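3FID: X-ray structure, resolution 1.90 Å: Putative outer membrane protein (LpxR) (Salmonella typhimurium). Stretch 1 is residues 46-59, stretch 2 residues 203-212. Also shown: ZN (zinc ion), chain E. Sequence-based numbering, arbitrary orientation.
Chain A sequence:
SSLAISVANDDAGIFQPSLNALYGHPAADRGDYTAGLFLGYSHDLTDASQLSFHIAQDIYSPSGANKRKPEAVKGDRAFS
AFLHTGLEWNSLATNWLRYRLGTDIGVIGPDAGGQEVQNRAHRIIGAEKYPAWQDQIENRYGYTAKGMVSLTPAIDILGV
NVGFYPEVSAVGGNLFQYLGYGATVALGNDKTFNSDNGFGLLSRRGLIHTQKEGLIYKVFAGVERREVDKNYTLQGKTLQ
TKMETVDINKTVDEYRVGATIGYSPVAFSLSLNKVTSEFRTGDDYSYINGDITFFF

Stretch 1 46-59: TDASQLSFHIAQDI
Stretch 2 203-212: SRRGLIHTQK

How do the two segments run past each other? Residues 49-59 form an extended strand, whereas 203-212 has no regular structure and runs in the opposite direction: Asp 47 lies nearest Gln 211 (CA to CA 7.1 Å), Gln 50 nearest His 209 (CA to CA 7.4 Å) and Ser 52 nearest Leu 207 (CA to CA 8.3 Å). Every hydrogen bond between them has a side chain on at least one side. Gln 50, Ser 52, His 54, Ala 56 and Asp 58 all point toward the loop, in keeping with strand alternation.

What shapes the loop? A type I' turn spans Arg 204 to Leu 207, closed by Leu 207 N to Arg 204 O at 3.0 Å. Arg 205 sits at phi/psi 49/48 and Gly 206 at 101/-26, where a CB would jam against the preceding carbonyl. Leu 207 (m, t) puts CD1 4.0 Å from Ser 52 OG, whose chi1 is m.

Why is Gln 50 extended? With chi1 m, chi2 t and chi3 -47°, its amide reaches the loop: NE2 donates to Ile 208 O (3.1 Å), while OE1 accepts from Arg 204 NH2 (3.0 Å). Arg 204 starts sideways, and its m, m, m chain (chi4 159°) brings the guanidinium to Gln 50. Gln 50 CG lies over the His 209 ring, 4.1 Å from its centroid, a CH-pi contact. His 209, chi1 t and chi2 -162°, directs its edge at the turn before the strand; NE2 donates to Asp 47 O (3.3 Å).

What holds the far end? Arg 205 (m, t, p; chi4 167°) reaches Asp 58 (chi1 m, chi2 -58°) in a two-pronged salt bridge: NH2 to OD1 is 2.8 Å, NH1 to OD2 3.0 Å. Ala 56 CB covers one guanidinium face, 4.1 Å from Arg 205 NH1. Two residues before Ala 56, His 54 (chi1 p, chi2 -80°) binds the zinc ion through NE2 at 2.1 Å, without touching the loop.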

ATOM      1  N   THR A  46      -5.804  -6.890 -23.798  1.00 24.74           N
ATOM      2  CA  THR A  46      -6.902  -7.758 -24.162  1.00 24.58           C
ATOM      3  C   THR A  46      -7.914  -7.653 -23.030  1.00 24.89           C
ATOM      4  O   THR A  46      -7.689  -6.913 -22.061  1.00 24.67           O
ATOM      5  CB  THR A  46      -6.467  -9.236 -24.295  1.00 24.37           C
ATOM      6  OG1 THR A  46      -6.155  -9.776 -23.001  1.00 23.17           O
ATOM      7  CG2 THR A  46      -5.257  -9.386 -25.204  1.00 24.41           C
ATOM      8  N   ASP A  47      -9.031  -8.366 -23.146  1.00 24.44           N
ATOM      9  CA  ASP A  47     -10.002  -8.437 -22.047  1.00 24.60           C
ATOM     10  C   ASP A  47      -9.369  -9.099 -20.826  1.00 23.39           C
ATOM     11  O   ASP A  47      -9.793  -8.848 -19.706  1.00 23.86           O
ATOM     12  CB  ASP A  47     -11.263  -9.210 -22.463  1.00 25.29           C
ATOM     13  CG  ASP A  47     -12.214  -8.367 -23.321  1.00 29.56           C
ATOM     14  OD1 ASP A  47     -13.244  -8.909 -23.780  1.00 33.36           O
ATOM     15  OD2 ASP A  47     -11.928  -7.168 -23.551  1.00 31.88           O
ATOM     16  N   ALA A  48      -8.355  -9.930 -21.047  1.00 21.91           N
ATOM     17  CA  ALA A  48      -7.736 -10.684 -19.947  1.00 21.22           C
ATOM     18  C   ALA A  48      -6.507 -10.020 -19.282  1.00 20.71           C
ATOM     19  O   ALA A  48      -6.134 -10.401 -18.174  1.00 19.33           O
ATOM     20  CB  ALA A  48      -7.386 -12.071 -20.412  1.00 21.52           C
ATOM     21  N   SER A  49      -5.896  -9.044 -19.966  1.00 20.64           N
ATOM     22  CA  SER A  49      -4.551  -8.584 -19.631  1.00 20.40           C
ATOM     23  C   SER A  49      -4.380  -7.069 -19.637  1.00 20.47           C
ATOM     24  O   SER A  49      -4.778  -6.393 -20.598  1.00 19.20           O
ATOM     25  CB  SER A  49      -3.550  -9.179 -20.609  1.00 21.28           C
ATOM     26  OG  SER A  49      -3.408 -10.580 -20.440  1.00 24.23           O
ATOM     27  N   GLN A  50      -3.722  -6.557 -18.592  1.00 19.36           N
ATOM     28  CA  GLN A  50      -3.399  -5.137 -18.488  1.00 19.50           C
ATOM     29  C   GLN A  50      -1.916  -4.895 -18.348  1.00 18.78           C
ATOM     30  O   GLN A  50      -1.168  -5.734 -17.811  1.00 19.59           O
ATOM     31  CB  GLN A  50      -4.032  -4.505 -17.255  1.00 20.15           C
ATOM     32  CG  GLN A  50      -5.510  -4.479 -17.206  1.00 21.02           C
ATOM     33  CD  GLN A  50      -6.010  -3.685 -16.004  1.00 23.13           C
ATOM     34  OE1 GLN A  50      -5.533  -3.859 -14.862  1.00 26.35           O
ATOM     35  NE2 GLN A  50      -6.964  -2.812 -16.256  1.00 23.23           N
ATOM     36  N   LEU A  51      -1.505  -3.730 -18.843  1.00 18.44           N
ATOM     37  CA  LEU A  51      -0.213  -3.155 -18.557  1.00 18.62           C
ATOM     38  C   LEU A  51      -0.445  -1.849 -17.807  1.00 17.95           C
ATOM     39  O   LEU A  51      -1.166  -0.982 -18.303  1.00 17.46           O
ATOM     40  CB  LEU A  51       0.534  -2.860 -19.859  1.00 18.34           C
ATOM     41  CG  LEU A  51       1.972  -2.360 -19.744  1.00 19.30           C
ATOM     42  CD1 LEU A  51       2.965  -3.335 -19.044  1.00 22.00           C
ATOM     43  CD2 LEU A  51       2.459  -1.965 -21.131  1.00 21.00           C
ATOM     44  N   SER A  52       0.216  -1.695 -16.650  1.00 17.02           N
ATOM     45  CA  SER A  52       0.045  -0.512 -15.806  1.00 15.93           C
ATOM     46  C   SER A  52       1.328   0.282 -15.618  1.00 14.79           C
ATOM     47  O   SER A  52       2.405  -0.295 -15.552  1.00 14.59           O
ATOM     48  CB  SER A  52      -0.447  -0.928 -14.423  1.00 16.27           C
ATOM     49  OG  SER A  52      -1.681  -1.584 -14.546  1.00 17.59           O
ATOM     50  N   PHE A  53       1.184   1.599 -15.486  1.00 13.76           N
ATOM     51  CA  PHE A  53       2.295   2.493 -15.183  1.00 15.07           C
ATOM     52  C   PHE A  53       1.873   3.293 -13.953  1.00 13.44           C
ATOM     53  O   PHE A  53       0.706   3.646 -13.824  1.00 13.15           O
ATOM     54  CB  PHE A  53       2.521   3.473 -16.340  1.00 16.17           C
ATOM     55  CG  PHE A  53       3.385   4.668 -15.983  1.00 20.28           C
ATOM     56  CD1 PHE A  53       4.771   4.527 -15.834  1.00 23.42           C
ATOM     57  CD2 PHE A  53       2.810   5.934 -15.780  1.00 24.76           C
ATOM     58  CE1 PHE A  53       5.577   5.647 -15.514  1.00 25.54           C
ATOM     59  CE2 PHE A  53       3.597   7.055 -15.442  1.00 24.19           C
ATOM     60  CZ  PHE A  53       4.968   6.920 -15.326  1.00 23.83           C
ATOM     61  N   HIS A  54       2.829   3.642 -13.093  1.00 12.89           N
ATOM     62  CA  HIS A  54       2.515   4.473 -11.942  1.00 11.56           C
ATOM     63  C   HIS A  54       3.727   5.260 -11.478  1.00 12.17           C
ATOM     64  O   HIS A  54       4.854   4.921 -11.816  1.00 10.29           O
ATOM     65  CB  HIS A  54       2.018   3.618 -10.776  1.00 12.06           C
ATOM     66  CG  HIS A  54       3.112   2.863 -10.082  1.00 11.29           C
ATOM     67  ND1 HIS A  54       3.634   1.689 -10.577  1.00 13.00           N
ATOM     68  CD2 HIS A  54       3.799   3.137  -8.948  1.00 11.78           C
ATOM     69  CE1 HIS A  54       4.595   1.264  -9.769  1.00 12.57           C
ATOM     70  NE2 HIS A  54       4.702   2.118  -8.762  1.00  8.60           N
ATOM     71  N   ILE A  55       3.447   6.337 -10.749  1.00 11.94           N
ATOM     72  CA  ILE A  55       4.448   7.073  -9.972  1.00 13.50           C
ATOM     73  C   ILE A  55       3.836   7.213  -8.567  1.00 11.59           C
ATOM     74  O   ILE A  55       2.614   7.369  -8.423  1.00 11.60           O
ATOM     75  CB  ILE A  55       4.765   8.456 -10.605  1.00 13.73           C
ATOM     76  CG1 ILE A  55       5.689   9.297  -9.702  1.00 17.76           C
ATOM     77  CG2 ILE A  55       3.490   9.238 -10.868  1.00 16.63           C
ATOM     78  CD1 ILE A  55       7.233   9.114  -9.962  1.00 19.91           C
ATOM     79  N   ALA A  56       4.680   7.152  -7.534  1.00 10.75           N
ATOM     80  CA  ALA A  56       4.159   7.229  -6.172  1.00  9.55           C
ATOM     81  C   ALA A  56       5.215   7.737  -5.187  1.00  9.01           C
ATOM     82  O   ALA A  56       6.419   7.628  -5.453  1.00  9.48           O
ATOM     83  CB  ALA A  56       3.642   5.854  -5.744  1.00  8.09           C
ATOM     84  N   GLN A  57       4.740   8.292  -4.079  1.00  8.47           N
ATOM     85  CA  GLN A  57       5.609   8.680  -2.958  1.00  8.12           C
ATOM     86  C   GLN A  57       4.954   8.227  -1.657  1.00  8.19           C
ATOM     87  O   GLN A  57       3.794   8.546  -1.378  1.00  9.29           O
ATOM     88  CB  GLN A  57       5.842  10.195  -2.918  1.00  7.38           C
ATOM     89  CG  GLN A  57       6.986  10.605  -1.932  1.00  8.64           C
ATOM     90  CD  GLN A  57       6.845  12.011  -1.388  1.00 11.10           C
ATOM     91  OE1 GLN A  57       5.751  12.453  -1.034  1.00 13.08           O
ATOM     92  NE2 GLN A  57       7.960  12.728  -1.328  1.00 12.06           N
ATOM     93  N   ASP A  58       5.698   7.464  -0.870  1.00  8.40           N
ATOM     94  CA  ASP A  58       5.226   7.039   0.438  1.00  7.57           C
ATOM     95  C   ASP A  58       6.181   7.531   1.510  1.00  8.52           C
ATOM     96  O   ASP A  58       7.388   7.504   1.298  1.00  9.13           O
ATOM     97  CB  ASP A  58       5.152   5.532   0.446  1.00  8.96           C
ATOM     98  CG  ASP A  58       4.116   5.034  -0.524  1.00  9.22           C
ATOM     99  OD1 ASP A  58       2.940   5.448  -0.351  1.00  9.02           O
ATOM    100  OD2 ASP A  58       4.503   4.294  -1.446  1.00  9.10           O
ATOM    101  N   ILE A  59       5.615   8.006   2.624  1.00  8.27           N
ATOM    102  CA  ILE A  59       6.356   8.689   3.694  1.00  8.80           C
ATOM    103  C   ILE A  59       6.112   7.913   4.998  1.00  9.23           C
ATOM    104  O   ILE A  59       4.957   7.558   5.308  1.00  8.48           O
ATOM    105  CB  ILE A  59       5.881  10.143   3.836  1.00  8.83           C
ATOM    106  CG1 ILE A  59       5.985  10.874   2.475  1.00 10.01           C
ATOM    107  CG2 ILE A  59       6.708  10.922   4.949  1.00  7.88           C
ATOM    108  CD1 ILE A  59       5.550  12.351   2.554  1.00  8.29           C
ATOM    109  N   SER A 203      -0.316  -3.968  -3.662  1.00 13.95           N
ATOM    110  CA  SER A 203      -1.637  -3.378  -3.551  1.00 15.28           C
ATOM    111  C   SER A 203      -1.953  -2.562  -4.823  1.00 15.09           C
ATOM    112  O   SER A 203      -1.056  -1.985  -5.460  1.00 14.45           O
ATOM    113  CB  SER A 203      -1.771  -2.591  -2.236  1.00 16.15           C
ATOM    114  OG  SER A 203      -1.213  -1.298  -2.328  1.00 23.26           O
ATOM    115  N   ARG A 204      -3.209  -2.570  -5.238  1.00 14.68           N
ATOM    116  CA  ARG A 204      -3.511  -2.021  -6.555  1.00 15.16           C
ATOM    117  C   ARG A 204      -3.690  -0.497  -6.496  1.00 13.95           C
ATOM    118  O   ARG A 204      -3.594   0.171  -7.528  1.00 13.66           O
ATOM    119  CB  ARG A 204      -4.668  -2.769  -7.208  1.00 16.40           C
ATOM    120  CG  ARG A 204      -4.272  -4.221  -7.679  1.00 17.33           C
ATOM    121  CD  ARG A 204      -3.723  -4.165  -9.109  1.00 20.41           C
ATOM    122  NE  ARG A 204      -4.855  -4.002 -10.011  1.00 22.03           N
ATOM    123  CZ  ARG A 204      -4.798  -3.523 -11.243  1.00 21.21           C
ATOM    124  NH1 ARG A 204      -3.645  -3.108 -11.766  1.00 23.22           N
ATOM    125  NH2 ARG A 204      -5.911  -3.426 -11.934  1.00 22.24           N
ATOM    126  N   ARG A 205      -3.904   0.031  -5.288  1.00 13.77           N
ATOM    127  CA  ARG A 205      -3.899   1.490  -5.031  1.00 13.90           C
ATOM    128  C   ARG A 205      -4.761   2.261  -6.038  1.00 14.10           C
ATOM    129  O   ARG A 205      -4.333   3.270  -6.609  1.00 14.17           O
ATOM    130  CB  ARG A 205      -2.453   2.036  -5.010  1.00 14.09           C
ATOM    131  CG  ARG A 205      -1.568   1.309  -3.972  1.00 13.49           C
ATOM    132  CD  ARG A 205      -0.164   1.892  -3.883  1.00 13.31           C
ATOM    133  NE  ARG A 205      -0.118   3.231  -3.274  1.00 13.98           N
ATOM    134  CZ  ARG A 205       1.014   3.816  -2.867  1.00 13.74           C
ATOM    135  NH1 ARG A 205       2.168   3.174  -3.007  1.00 12.31           N
ATOM    136  NH2 ARG A 205       1.002   5.027  -2.292  1.00 13.95           N
ATOM    137  N   GLY A 206      -5.982   1.786  -6.249  1.00 14.53           N
ATOM    138  CA  GLY A 206      -6.900   2.481  -7.151  1.00 14.51           C
ATOM    139  C   GLY A 206      -7.046   1.892  -8.548  1.00 14.89           C
ATOM    140  O   GLY A 206      -8.068   2.092  -9.185  1.00 13.93           O
ATOM    141  N   LEU A 207      -6.037   1.187  -9.040  1.00 14.48           N
ATOM    142  CA  LEU A 207      -6.167   0.598 -10.358  1.00 14.70           C
ATOM    143  C   LEU A 207      -7.228  -0.499 -10.345  1.00 15.43           C
ATOM    144  O   LEU A 207      -7.366  -1.234  -9.368  1.00 15.12           O
ATOM    145  CB  LEU A 207      -4.835   0.084 -10.872  1.00 14.83           C
ATOM    146  CG  LEU A 207      -3.780   1.185 -11.022  1.00 16.03           C
ATOM    147  CD1 LEU A 207      -2.409   0.555 -11.187  1.00 16.56           C
ATOM    148  CD2 LEU A 207      -4.149   2.151 -12.186  1.00 16.13           C
ATOM    149  N   ILE A 208      -7.986  -0.571 -11.431  1.00 15.80           N
ATOM    150  CA  ILE A 208      -9.112  -1.517 -11.544  1.00 16.87           C
ATOM    151  C   ILE A 208      -8.965  -2.324 -12.835  1.00 17.19           C
ATOM    152  O   ILE A 208      -8.706  -1.756 -13.891  1.00 17.54           O
ATOM    153  CB  ILE A 208     -10.483  -0.758 -11.520  1.00 17.16           C
ATOM    154  CG1 ILE A 208     -10.733  -0.177 -10.107  1.00 16.98           C
ATOM    155  CG2 ILE A 208     -11.658  -1.683 -11.960  1.00 18.00           C
ATOM    156  CD1 ILE A 208     -11.924   0.823 -10.019  1.00 17.84           C
ATOM    157  N   HIS A 209      -9.135  -3.640 -12.744  1.00 17.68           N
ATOM    158  CA  HIS A 209      -9.239  -4.484 -13.940  1.00 18.99           C
ATOM    159  C   HIS A 209     -10.676  -4.965 -13.963  1.00 20.02           C
ATOM    160  O   HIS A 209     -11.080  -5.742 -13.104  1.00 20.47           O
ATOM    161  CB  HIS A 209      -8.288  -5.681 -13.836  1.00 18.58           C
ATOM    162  CG  HIS A 209      -8.265  -6.549 -15.061  1.00 17.63           C
ATOM    163  ND1 HIS A 209      -7.774  -7.834 -15.049  1.00 16.88           N
ATOM    164  CD2 HIS A 209      -8.686  -6.319 -16.329  1.00 17.01           C
ATOM    165  CE1 HIS A 209      -7.873  -8.356 -16.261  1.00 17.84           C
ATOM    166  NE2 HIS A 209      -8.442  -7.465 -17.053  1.00 17.07           N
ATOM    167  N   THR A 210     -11.469  -4.468 -14.900  1.00 22.41           N
ATOM    168  CA  THR A 210     -12.876  -4.855 -14.935  1.00 24.62           C
ATOM    169  C   THR A 210     -13.399  -5.036 -16.340  1.00 27.03           C
ATOM    170  O   THR A 210     -12.933  -4.385 -17.269  1.00 27.06           O
ATOM    171  CB  THR A 210     -13.786  -3.848 -14.190  1.00 23.79           C
ATOM    172  OG1 THR A 210     -15.109  -4.403 -14.085  1.00 24.97           O
ATOM    173  CG2 THR A 210     -13.850  -2.493 -14.913  1.00 22.84           C
ATOM    174  N   GLN A 211     -14.388  -5.921 -16.472  1.00 30.05           N
ATOM    175  CA  GLN A 211     -15.146  -6.065 -17.720  1.00 33.10           C
ATOM    176  C   GLN A 211     -16.352  -5.100 -17.730  1.00 32.78           C
ATOM    177  O   GLN A 211     -16.778  -4.624 -18.784  1.00 34.27           O
ATOM    178  CB  GLN A 211     -15.573  -7.529 -17.921  1.00 33.16           C
ATOM    179  CG  GLN A 211     -14.378  -8.530 -18.148  1.00 35.81           C
ATOM    180  CD  GLN A 211     -14.817  -9.953 -18.615  1.00 37.19           C
ATOM    181  OE1 GLN A 211     -15.757 -10.560 -18.063  1.00 42.55           O
ATOM    182  NE2 GLN A 211     -14.117 -10.487 -19.633  1.00 39.89           N
ATOM    183  N   LYS A 212     -16.821  -4.742 -16.538  1.00 31.93           N
ATOM    184  CA  LYS A 212     -18.133  -4.116 -16.316  1.00 31.02           C
ATOM    185  C   LYS A 212     -18.291  -2.672 -16.812  1.00 30.48           C
ATOM    186  O   LYS A 212     -17.412  -1.838 -16.633  1.00 30.55           O
ATOM    187  CB  LYS A 212     -18.487  -4.227 -14.816  1.00 30.65           C
ATOM    188  CG  LYS A 212     -19.927  -3.891 -14.423  1.00 30.65           C
ATOM    189  CD  LYS A 212     -20.961  -4.865 -14.980  1.00 30.13           C
ATOM    190  CE  LYS A 212     -22.352  -4.626 -14.346  1.00 29.79           C
ATOM    191  NZ  LYS A 212     -22.877  -3.222 -14.497  1.00 25.49           N
TER
HETATM  192 ZN    ZN E 299       5.896   1.530  -7.190  1.00 15.36          ZN
HETATM  193  O   HOH W   1      -8.634  -6.213 -19.553  1.00 33.22           O
HETATM  194  O   HOH W   2       4.906  -0.096  -5.958  1.00 12.80           O